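Cell division control protein 4 (Saccharomyces cerevisiae, PDB 3V7D) recognises phosphorylated target proteins as the substrate-binding subunit of an SCF ubiquitin ligase, directing ubiquitination of targets such as the CDK inhibitor SIC1. Local coordinates at residues 388-393 and 411-416; 430-435 and 450-455. The protein carries 1 engineered substitution. All coordinates share one frame; numbering follows the deposited sequence.

Contact 1: residues 388-393 and 411-416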
ATOM      1  N   TYR B 388     -17.216  -9.664   3.270  1.00 30.54           N
ATOM      2  CA  TYR B 388     -17.240 -10.881   2.464  1.00 32.03           C
ATOM      3  C   TYR B 388     -17.506 -12.112   3.314  1.00 33.41           C
ATOM      4  O   TYR B 388     -17.286 -12.101   4.526  1.00 31.37           O
ATOM      5  CB  TYR B 388     -15.931 -11.058   1.688  1.00 33.47           C
ATOM      6  CG  TYR B 388     -15.665  -9.972   0.669  1.00 35.62           C
ATOM      7  CD1 TYR B 388     -16.385  -9.914  -0.519  1.00 35.88           C
ATOM      8  CD2 TYR B 388     -14.691  -9.009   0.895  1.00 33.96           C
ATOM      9  CE1 TYR B 388     -16.142  -8.921  -1.451  1.00 36.24           C
ATOM     10  CE2 TYR B 388     -14.437  -8.017  -0.028  1.00 33.45           C
ATOM     11  CZ  TYR B 388     -15.163  -7.975  -1.197  1.00 38.12           C
ATOM     12  OH  TYR B 388     -14.905  -6.982  -2.113  1.00 35.05           O
ATOM     13  N   HIS B 389     -17.975 -13.174   2.668  1.00 31.86           N
ATOM     14  CA  HIS B 389     -18.255 -14.425   3.354  1.00 33.84           C
ATOM     15  C   HIS B 389     -18.020 -15.608   2.418  1.00 32.63           C
ATOM     16  O   HIS B 389     -18.566 -15.655   1.320  1.00 31.86           O
ATOM     17  CB  HIS B 389     -19.703 -14.432   3.848  1.00 35.08           C
ATOM     18  CG  HIS B 389     -19.876 -15.030   5.206  1.00 43.08           C
ATOM     19  ND1 HIS B 389     -20.236 -14.283   6.307  1.00 45.14           N
ATOM     20  CD2 HIS B 389     -19.736 -16.304   5.646  1.00 48.19           C
ATOM     21  CE1 HIS B 389     -20.318 -15.072   7.364  1.00 46.51           C
ATOM     22  NE2 HIS B 389     -20.016 -16.302   6.990  1.00 48.25           N
ATOM     23  N   HIS B 390     -17.192 -16.554   2.841  1.00 30.90           N
ATOM     24  CA  HIS B 390     -17.013 -17.776   2.070  1.00 31.18           C
ATOM     25  C   HIS B 390     -18.322 -18.565   2.095  1.00 29.99           C
ATOM     26  O   HIS B 390     -18.888 -18.808   3.161  1.00 29.01           O
ATOM     27  CB  HIS B 390     -15.842 -18.600   2.616  1.00 31.90           C
ATOM     28  CG  HIS B 390     -14.496 -18.051   2.245  1.00 34.88           C
ATOM     29  ND1 HIS B 390     -13.345 -18.810   2.274  1.00 32.52           N
ATOM     30  CD2 HIS B 390     -14.122 -16.816   1.830  1.00 30.75           C
ATOM     31  CE1 HIS B 390     -12.321 -18.068   1.894  1.00 36.42           C
ATOM     32  NE2 HIS B 390     -12.765 -16.853   1.621  1.00 34.33           N
ATOM     33  N   THR B 391     -18.807 -18.941   0.915  1.00 28.88           N
ATOM     34  CA  THR B 391     -20.153 -19.492   0.768  1.00 31.82           C
ATOM     35  C   THR B 391     -20.370 -20.825   1.483  1.00 36.53           C
ATOM     36  O   THR B 391     -21.507 -21.185   1.787  1.00 40.25           O
ATOM     37  CB  THR B 391     -20.545 -19.656  -0.718  1.00 36.38           C
ATOM     38  OG1 THR B 391     -19.529 -20.401  -1.399  1.00 37.88           O
ATOM     39  CG2 THR B 391     -20.707 -18.298  -1.387  1.00 33.11           C
ATOM     40  N   ASN B 392     -19.300 -21.567   1.745  1.00 33.43           N
ATOM     41  CA  ASN B 392     -19.465 -22.834   2.454  1.00 37.84           C
ATOM     42  C   ASN B 392     -19.419 -22.653   3.968  1.00 33.70           C
ATOM     43  O   ASN B 392     -19.481 -23.624   4.719  1.00 33.29           O
ATOM     44  CB  ASN B 392     -18.478 -23.908   1.975  1.00 38.76           C
ATOM     45  CG  ASN B 392     -17.031 -23.557   2.267  1.00 47.49           C
ATOM     46  OD1 ASN B 392     -16.728 -22.512   2.846  1.00 48.80           O
ATOM     47  ND2 ASN B 392     -16.125 -24.444   1.871  1.00 50.55           N
ATOM     48  N   LEU B 393     -19.313 -21.399   4.398  1.00 36.76           N
ATOM     49  CA  LEU B 393     -19.387 -21.045   5.813  1.00 38.39           C
ATOM     50  C   LEU B 393     -18.308 -21.741   6.637  1.00 40.12           C
ATOM     51  O   LEU B 393     -18.478 -21.983   7.831  1.00 40.26           O
ATOM     52  CB  LEU B 393     -20.778 -21.363   6.371  1.00 36.35           C
ATOM     53  CG  LEU B 393     -21.927 -20.705   5.609  1.00 37.87           C
ATOM     54  CD1 LEU B 393     -23.272 -21.101   6.202  1.00 37.07           C
ATOM     55  CD2 LEU B 393     -21.761 -19.188   5.593  1.00 32.08           C
ATOM     56  N   GLU B 411     -11.378 -24.078   3.890  1.00 34.37           N
ATOM     57  CA  GLU B 411     -11.612 -25.413   3.367  1.00 35.15           C
ATOM     58  C   GLU B 411     -12.322 -25.364   2.016  1.00 33.54           C
ATOM     59  O   GLU B 411     -13.400 -24.782   1.892  1.00 36.34           O
ATOM     60  CB  GLU B 411     -12.421 -26.235   4.368  1.00 39.88           C
ATOM     61  CG  GLU B 411     -12.642 -27.671   3.945  1.00 50.25           C
ATOM     62  CD  GLU B 411     -13.252 -28.506   5.052  1.00 61.27           C
ATOM     63  OE1 GLU B 411     -12.500 -28.954   5.946  1.00 58.86           O
ATOM     64  OE2 GLU B 411     -14.486 -28.705   5.032  1.00 66.36           O
ATOM     65  N   ASN B 412     -11.678 -25.952   1.009  1.00 33.04           N
ATOM     66  CA  ASN B 412     -12.198 -26.013  -0.358  1.00 34.36           C
ATOM     67  C   ASN B 412     -12.348 -24.672  -1.075  1.00 35.58           C
ATOM     68  O   ASN B 412     -12.887 -24.619  -2.183  1.00 35.61           O
ATOM     69  CB  ASN B 412     -13.523 -26.779  -0.408  1.00 38.08           C
ATOM     70  CG  ASN B 412     -13.369 -28.232  -0.015  1.00 44.50           C
ATOM     71  OD1 ASN B 412     -12.401 -28.892  -0.396  1.00 49.16           O
ATOM     72  ND2 ASN B 412     -14.324 -28.739   0.756  1.00 42.09           N
ATOM     73  N   GLN B 413     -11.869 -23.594  -0.462  1.00 30.80           N
ATOM     74  CA  GLN B 413     -12.043 -22.269  -1.063  1.00 33.08           C
ATOM     75  C   GLN B 413     -10.784 -21.408  -1.096  1.00 30.66           C
ATOM     76  O   GLN B 413     -10.055 -21.295  -0.110  1.00 34.88           O
ATOM     77  CB  GLN B 413     -13.168 -21.497  -0.371  1.00 30.44           C
ATOM     78  CG  GLN B 413     -14.549 -22.090  -0.574  1.00 38.06           C
ATOM     79  CD  GLN B 413     -15.619 -21.021  -0.684  1.00 42.63           C
ATOM     80  OE1 GLN B 413     -15.324 -19.824  -0.683  1.00 45.12           O
ATOM     81  NE2 GLN B 413     -16.868 -21.447  -0.794  1.00 37.64           N
ATOM     82  N   PHE B 414     -10.556 -20.791  -2.246  1.00 29.68           N
ATOM     83  CA  PHE B 414      -9.447 -19.873  -2.439  1.00 30.16           C
ATOM     84  C   PHE B 414      -9.976 -18.754  -3.325  1.00 30.80           C
ATOM     85  O   PHE B 414     -10.245 -18.965  -4.509  1.00 32.95           O
ATOM     86  CB  PHE B 414      -8.277 -20.605  -3.099  1.00 32.72           C
ATOM     87  CG  PHE B 414      -7.046 -19.758  -3.289  1.00 34.56           C
ATOM     88  CD1 PHE B 414      -6.177 -19.525  -2.235  1.00 34.90           C
ATOM     89  CD2 PHE B 414      -6.743 -19.222  -4.533  1.00 31.79           C
ATOM     90  CE1 PHE B 414      -5.037 -18.757  -2.410  1.00 34.66           C
ATOM     91  CE2 PHE B 414      -5.604 -18.450  -4.717  1.00 32.01           C
ATOM     92  CZ  PHE B 414      -4.748 -18.220  -3.653  1.00 29.98           C
ATOM     93  N   ASN B 415     -10.153 -17.572  -2.740  1.00 32.51           N
ATOM     94  CA  ASN B 415     -10.810 -16.460  -3.425  1.00 30.67           C
ATOM     95  C   ASN B 415      -9.933 -15.217  -3.594  1.00 28.90           C
ATOM     96  O   ASN B 415      -9.175 -14.848  -2.700  1.00 26.59           O
ATOM     97  CB  ASN B 415     -12.095 -16.075  -2.688  1.00 28.65           C
ATOM     98  CG  ASN B 415     -13.083 -17.221  -2.602  1.00 30.94           C
ATOM     99  OD1 ASN B 415     -13.388 -17.867  -3.602  1.00 31.11           O
ATOM    100  ND2 ASN B 415     -13.579 -17.488  -1.399  1.00 30.81           N
ATOM    101  N   ILE B 416     -10.062 -14.573  -4.747  1.00 33.97           N
ATOM    102  CA  ILE B 416      -9.365 -13.327  -5.025  1.00 27.75           C
ATOM    103  C   ILE B 416     -10.410 -12.242  -5.271  1.00 30.96           C
ATOM    104  O   ILE B 416     -11.236 -12.362  -6.184  1.00 30.95           O
ATOM    105  CB  ILE B 416      -8.439 -13.472  -6.255  1.00 25.29           C
ATOM    106  CG1 ILE B 416      -7.428 -14.598  -6.027  1.00 26.17           C
ATOM    107  CG2 ILE B 416      -7.717 -12.159  -6.557  1.00 23.13           C
ATOM    108  CD1 ILE B 416      -6.495 -14.834  -7.197  1.00 27.78           C
TER
HETATM  109  O   HOH W   1     -17.073 -17.834  -1.395  1.00 35.56           O
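The amide of Gln413 meets His390 and Thr391 with different ends. Its NE2 donates to Thr391 OG1 at 2.9 Å, with the hydroxyl oxygen close to the amide plane, and the two side chains cross at about a right angle. Its OE1 lies over one face of the His390 ring, 3.5 Å from His390 CG; ring and amide planes are 20° apart, and the two side chains run past each other in opposite senses. A bend at chi2 (-144°) places Gln413 CD near the 390-393 turn. Beside it, Asn392 ND2 donates to Glu411 O at 2.7 Å, the acceptor lying in the amide plane of Asn392.

The segments belong to WD repeat 7 of the beta-propeller: 388-393 leaves the last strand of one blade through a type I turn, and 411-416 starts the third strand of the next blade. His390 probably takes the place of the histidine of the WD-repeat GH motif, consistent with its hydrogen bonds to Ser410 through ND1 and to Ser408 through NE2, which fix the ring's rotation.

Asn415, also in contact with the ring, donates from ND2 to Gln413 OE1 at 3.0 Å, nearly straight (168°), while standing over the same His390 face toward its rim. A water donates to Gln413 OE1 (2.7 Å) and accepts from Thr391 N, so OE1 receives two bonds. An alanine in place of Gln413 would probably leave Thr391 OG1 and Asn415 ND2 without these mates and uncover part of the imidazole face. In the second shell, Ser394 hydrogen-bonds Asn392 OD1 and helps set the orientation of the amide that reaches Glu411.

Contact 2: residues 430-435 and 450-455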
ATOM      1  N   LEU B 430      -7.206 -22.260  -7.376  1.00 27.39           N
ATOM      2  CA  LEU B 430      -6.675 -23.393  -6.620  1.00 30.53           C
ATOM      3  C   LEU B 430      -7.806 -24.334  -6.216  1.00 29.33           C
ATOM      4  O   LEU B 430      -7.886 -24.785  -5.072  1.00 31.82           O
ATOM      5  CB  LEU B 430      -5.907 -22.908  -5.386  1.00 27.46           C
ATOM      6  CG  LEU B 430      -4.666 -22.064  -5.678  1.00 30.16           C
ATOM      7  CD1 LEU B 430      -3.966 -21.655  -4.383  1.00 30.86           C
ATOM      8  CD2 LEU B 430      -3.710 -22.820  -6.594  1.00 27.34           C
ATOM      9  N   LYS B 431      -8.679 -24.619  -7.177  1.00 28.70           N
ATOM     10  CA  LYS B 431      -9.869 -25.437  -6.959  1.00 35.15           C
ATOM     11  C   LYS B 431      -9.552 -26.811  -6.360  1.00 35.53           C
ATOM     12  O   LYS B 431     -10.308 -27.318  -5.533  1.00 36.69           O
ATOM     13  CB  LYS B 431     -10.634 -25.597  -8.279  1.00 39.25           C
ATOM     14  CG  LYS B 431     -11.941 -26.380  -8.187  1.00 39.43           C
ATOM     15  CD  LYS B 431     -12.653 -26.384  -9.534  1.00 44.55           C
ATOM     16  CE  LYS B 431     -13.823 -27.359  -9.563  1.00 56.45           C
ATOM     17  NZ  LYS B 431     -14.852 -27.024  -8.537  1.00 64.68           N
ATOM     18  N   ASP B 432      -8.432 -27.407  -6.764  1.00 32.31           N
ATOM     19  CA  ASP B 432      -8.096 -28.761  -6.324  1.00 36.92           C
ATOM     20  C   ASP B 432      -7.563 -28.822  -4.890  1.00 37.56           C
ATOM     21  O   ASP B 432      -7.399 -29.905  -4.329  1.00 42.96           O
ATOM     22  CB  ASP B 432      -7.124 -29.438  -7.304  1.00 38.23           C
ATOM     23  CG  ASP B 432      -5.762 -28.765  -7.342  1.00 45.30           C
ATOM     24  OD1 ASP B 432      -5.666 -27.580  -6.955  1.00 47.39           O
ATOM     25  OD2 ASP B 432      -4.789 -29.421  -7.767  1.00 46.30           O
ATOM     26  N   ALA B 433      -7.300 -27.659  -4.301  1.00 30.80           N
ATOM     27  CA  ALA B 433      -6.850 -27.607  -2.913  1.00 32.17           C
ATOM     28  C   ALA B 433      -7.988 -27.981  -1.958  1.00 35.20           C
ATOM     29  O   ALA B 433      -9.143 -27.637  -2.204  1.00 30.70           O
ATOM     30  CB  ALA B 433      -6.304 -26.221  -2.582  1.00 27.49           C
ATOM     31  N   ASP B 434      -7.660 -28.699  -0.884  1.00 33.47           N
ATOM     32  CA  ASP B 434      -8.645 -29.055   0.135  1.00 35.60           C
ATOM     33  C   ASP B 434      -8.597 -28.052   1.284  1.00 38.22           C
ATOM     34  O   ASP B 434      -9.623 -27.725   1.881  1.00 37.99           O
ATOM     35  CB  ASP B 434      -8.390 -30.465   0.678  1.00 43.15           C
ATOM     36  CG  ASP B 434      -8.651 -31.547  -0.352  1.00 46.50           C
ATOM     37  OD1 ASP B 434      -9.609 -31.404  -1.144  1.00 46.86           O
ATOM     38  OD2 ASP B 434      -7.898 -32.544  -0.366  1.00 48.55           O
ATOM     39  N   GLN B 435      -7.393 -27.579   1.597  1.00 33.90           N
ATOM     40  CA  GLN B 435      -7.210 -26.545   2.608  1.00 36.20           C
ATOM     41  C   GLN B 435      -6.200 -25.520   2.117  1.00 37.41           C
ATOM     42  O   GLN B 435      -5.290 -25.848   1.355  1.00 31.43           O
ATOM     43  CB  GLN B 435      -6.715 -27.147   3.925  1.00 40.21           C
ATOM     44  CG  GLN B 435      -7.609 -28.222   4.507  1.00 47.59           C
ATOM     45  CD  GLN B 435      -8.728 -27.663   5.362  1.00 57.26           C
ATOM     46  OE1 GLN B 435      -8.878 -26.447   5.500  1.00 57.33           O
ATOM     47  NE2 GLN B 435      -9.518 -28.557   5.953  1.00 60.73           N
ATOM     48  N   VAL B 450      -0.792 -25.156   0.704  1.00 31.25           N
ATOM     49  CA  VAL B 450      -2.082 -25.823   0.649  1.00 32.12           C
ATOM     50  C   VAL B 450      -1.992 -27.296   1.002  1.00 35.96           C
ATOM     51  O   VAL B 450      -0.902 -27.866   1.110  1.00 35.50           O
ATOM     52  CB  VAL B 450      -2.713 -25.723  -0.755  1.00 31.65           C
ATOM     53  CG1 VAL B 450      -2.795 -24.280  -1.205  1.00 26.58           C
ATOM     54  CG2 VAL B 450      -1.916 -26.558  -1.752  1.00 25.17           C
ATOM     55  N   GLU B 451      -3.160 -27.900   1.183  1.00 34.28           N
ATOM     56  CA  GLU B 451      -3.274 -29.332   1.373  1.00 33.06           C
ATOM     57  C   GLU B 451      -4.149 -29.890   0.263  1.00 37.53           C
ATOM     58  O   GLU B 451      -5.178 -29.302  -0.087  1.00 36.27           O
ATOM     59  CB  GLU B 451      -3.897 -29.660   2.732  1.00 39.76           C
ATOM     60  CG  GLU B 451      -4.189 -31.149   2.921  1.00 47.30           C
ATOM     61  CD  GLU B 451      -4.967 -31.450   4.187  1.00 52.87           C
ATOM     62  OE1 GLU B 451      -4.628 -30.889   5.251  1.00 57.18           O
ATOM     63  OE2 GLU B 451      -5.924 -32.249   4.119  1.00 53.93           O
ATOM     64  N   LYS B 452      -3.734 -31.019  -0.295  1.00 35.35           N
ATOM     65  CA  LYS B 452      -4.533 -31.706  -1.298  1.00 43.94           C
ATOM     66  C   LYS B 452      -4.343 -33.210  -1.176  1.00 47.41           C
ATOM     67  O   LYS B 452      -3.229 -33.716  -1.314  1.00 51.03           O
ATOM     68  CB  LYS B 452      -4.167 -31.232  -2.702  1.00 47.49           C
ATOM     69  CG  LYS B 452      -4.802 -32.047  -3.811  1.00 58.57           C
ATOM     70  CD  LYS B 452      -4.435 -31.491  -5.180  1.00 68.83           C
ATOM     71  CE  LYS B 452      -4.581 -32.547  -6.273  1.00 75.39           C
ATOM     72  NZ  LYS B 452      -5.954 -33.127  -6.329  1.00 78.45           N
ATOM     73  N   ASP B 453      -5.438 -33.909  -0.898  1.00 49.19           N
ATOM     74  CA  ASP B 453      -5.434 -35.363  -0.761  1.00 56.86           C
ATOM     75  C   ASP B 453      -4.399 -35.869   0.237  1.00 53.51           C
ATOM     76  O   ASP B 453      -3.628 -36.776  -0.068  1.00 55.18           O
ATOM     77  CB  ASP B 453      -5.234 -36.033  -2.121  1.00 63.12           C
ATOM     78  CG  ASP B 453      -6.371 -35.746  -3.080  1.00 72.08           C
ATOM     79  OD1 ASP B 453      -7.509 -35.538  -2.607  1.00 69.73           O
ATOM     80  OD2 ASP B 453      -6.126 -35.728  -4.306  1.00 79.71           O
ATOM     81  N   GLY B 454      -4.380 -35.270   1.423  1.00 49.56           N
ATOM     82  CA  GLY B 454      -3.534 -35.747   2.503  1.00 47.45           C
ATOM     83  C   GLY B 454      -2.068 -35.368   2.400  1.00 44.42           C
ATOM     84  O   GLY B 454      -1.232 -35.935   3.100  1.00 46.62           O
ATOM     85  N   GLN B 455      -1.753 -34.412   1.528  1.00 39.39           N
ATOM     86  CA  GLN B 455      -0.377 -33.945   1.371  1.00 44.71           C
ATOM     87  C   GLN B 455      -0.306 -32.421   1.291  1.00 42.00           C
ATOM     88  O   GLN B 455      -1.252 -31.770   0.850  1.00 39.10           O
ATOM     89  CB  GLN B 455       0.261 -34.553   0.121  1.00 47.97           C
ATOM     90  CG  GLN B 455       0.493 -36.054   0.189  1.00 53.71           C
ATOM     91  CD  GLN B 455       1.199 -36.582  -1.051  1.00 59.06           C
ATOM     92  OE1 GLN B 455       2.351 -37.018  -0.988  1.00 61.37           O
ATOM     93  NE2 GLN B 455       0.513 -36.538  -2.188  1.00 55.55           N
TER
HETATM   94  O   HOH W   2      -6.572 -33.504   1.666  1.00 46.56           O
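The carboxylate of Asp434 is met at its OD2 by the backbone N of Asp453, 2.9 Å away, nearly along the C-O axis and almost straight at hydrogen (174°). A second carboxylate, that of Asp453, is approached differently: Lys452 NZ sits above its plane, 3.3 Å from Asp453 OD2, in a salt bridge. The side chains of Gln435 and Glu451 lie side by side and point the same way, their amide and carboxylate planes 57° apart; they touch at Gln435 CB and Glu451 CB (4.0 Å). Asp432 turns OD2 against the lysine chain, 3.3 Å from Lys452 CD, the two side chains crossing at about a right angle; its OD1 has a salt bridge to Arg114. Lys452 CG, anti to the backbone N (chi1 171°), is thereby set against Asp432 O.

On the backbone, Glu451 O accepts from both Asp434 N (2.7 Å) and Gln435 N, the latter longer, while Glu451 N returns a bond to Gln435 O. Two residues facing one across an antiparallel hydrogen-bonded pair make a classic beta bulge. It lies where the chain enters the first of three successive C-terminal strands, 435-442, 445-452 and 455-462. These are joined by 113-118, the first strand of the propeller, into a single blade, so that the two ends of the propeller domain close the ring, as is familiar in WD propellers; the Asp432-Arg114 pair links the entry loop to that early strand.

A water bridges the segments, donating to Asp434 OD2 (2.6 Å) and Glu451 OE2 and accepting from Gly454 N. Because Asp434 OD2 stands 3.8 Å from Asp453 OD1, their charges would probably repel; the two donors at Asp434 OD2 and the amine on Asp453 may offset this. Ala433 CB packs on Val450 CB, while Val450 CG1 meets Leu430 CD1.

How the contacts relate
After the N-terminal helices, which include the F-box, strand 113-118 opens the propeller, though its blade is completed only by the chain's last strands. Contact 1 then closes a loop of 17 intervening residues holding the first two strands of its blade; contact 2 follows in series, closing 14 residues around the hairpin of strands 435-442 and 445-452. Neither encloses nor crosses the other. Their centres are about 14 Å apart, and 411-416 meets 430-435 directly: Asn412 N lies 2.9 Å from Asp434 O, a probable hydrogen bond, and Phe414 CZ packs 3.6 Å from Leu430 CD1. Thus three consecutive blades are joined, the last being the one that closes the ring.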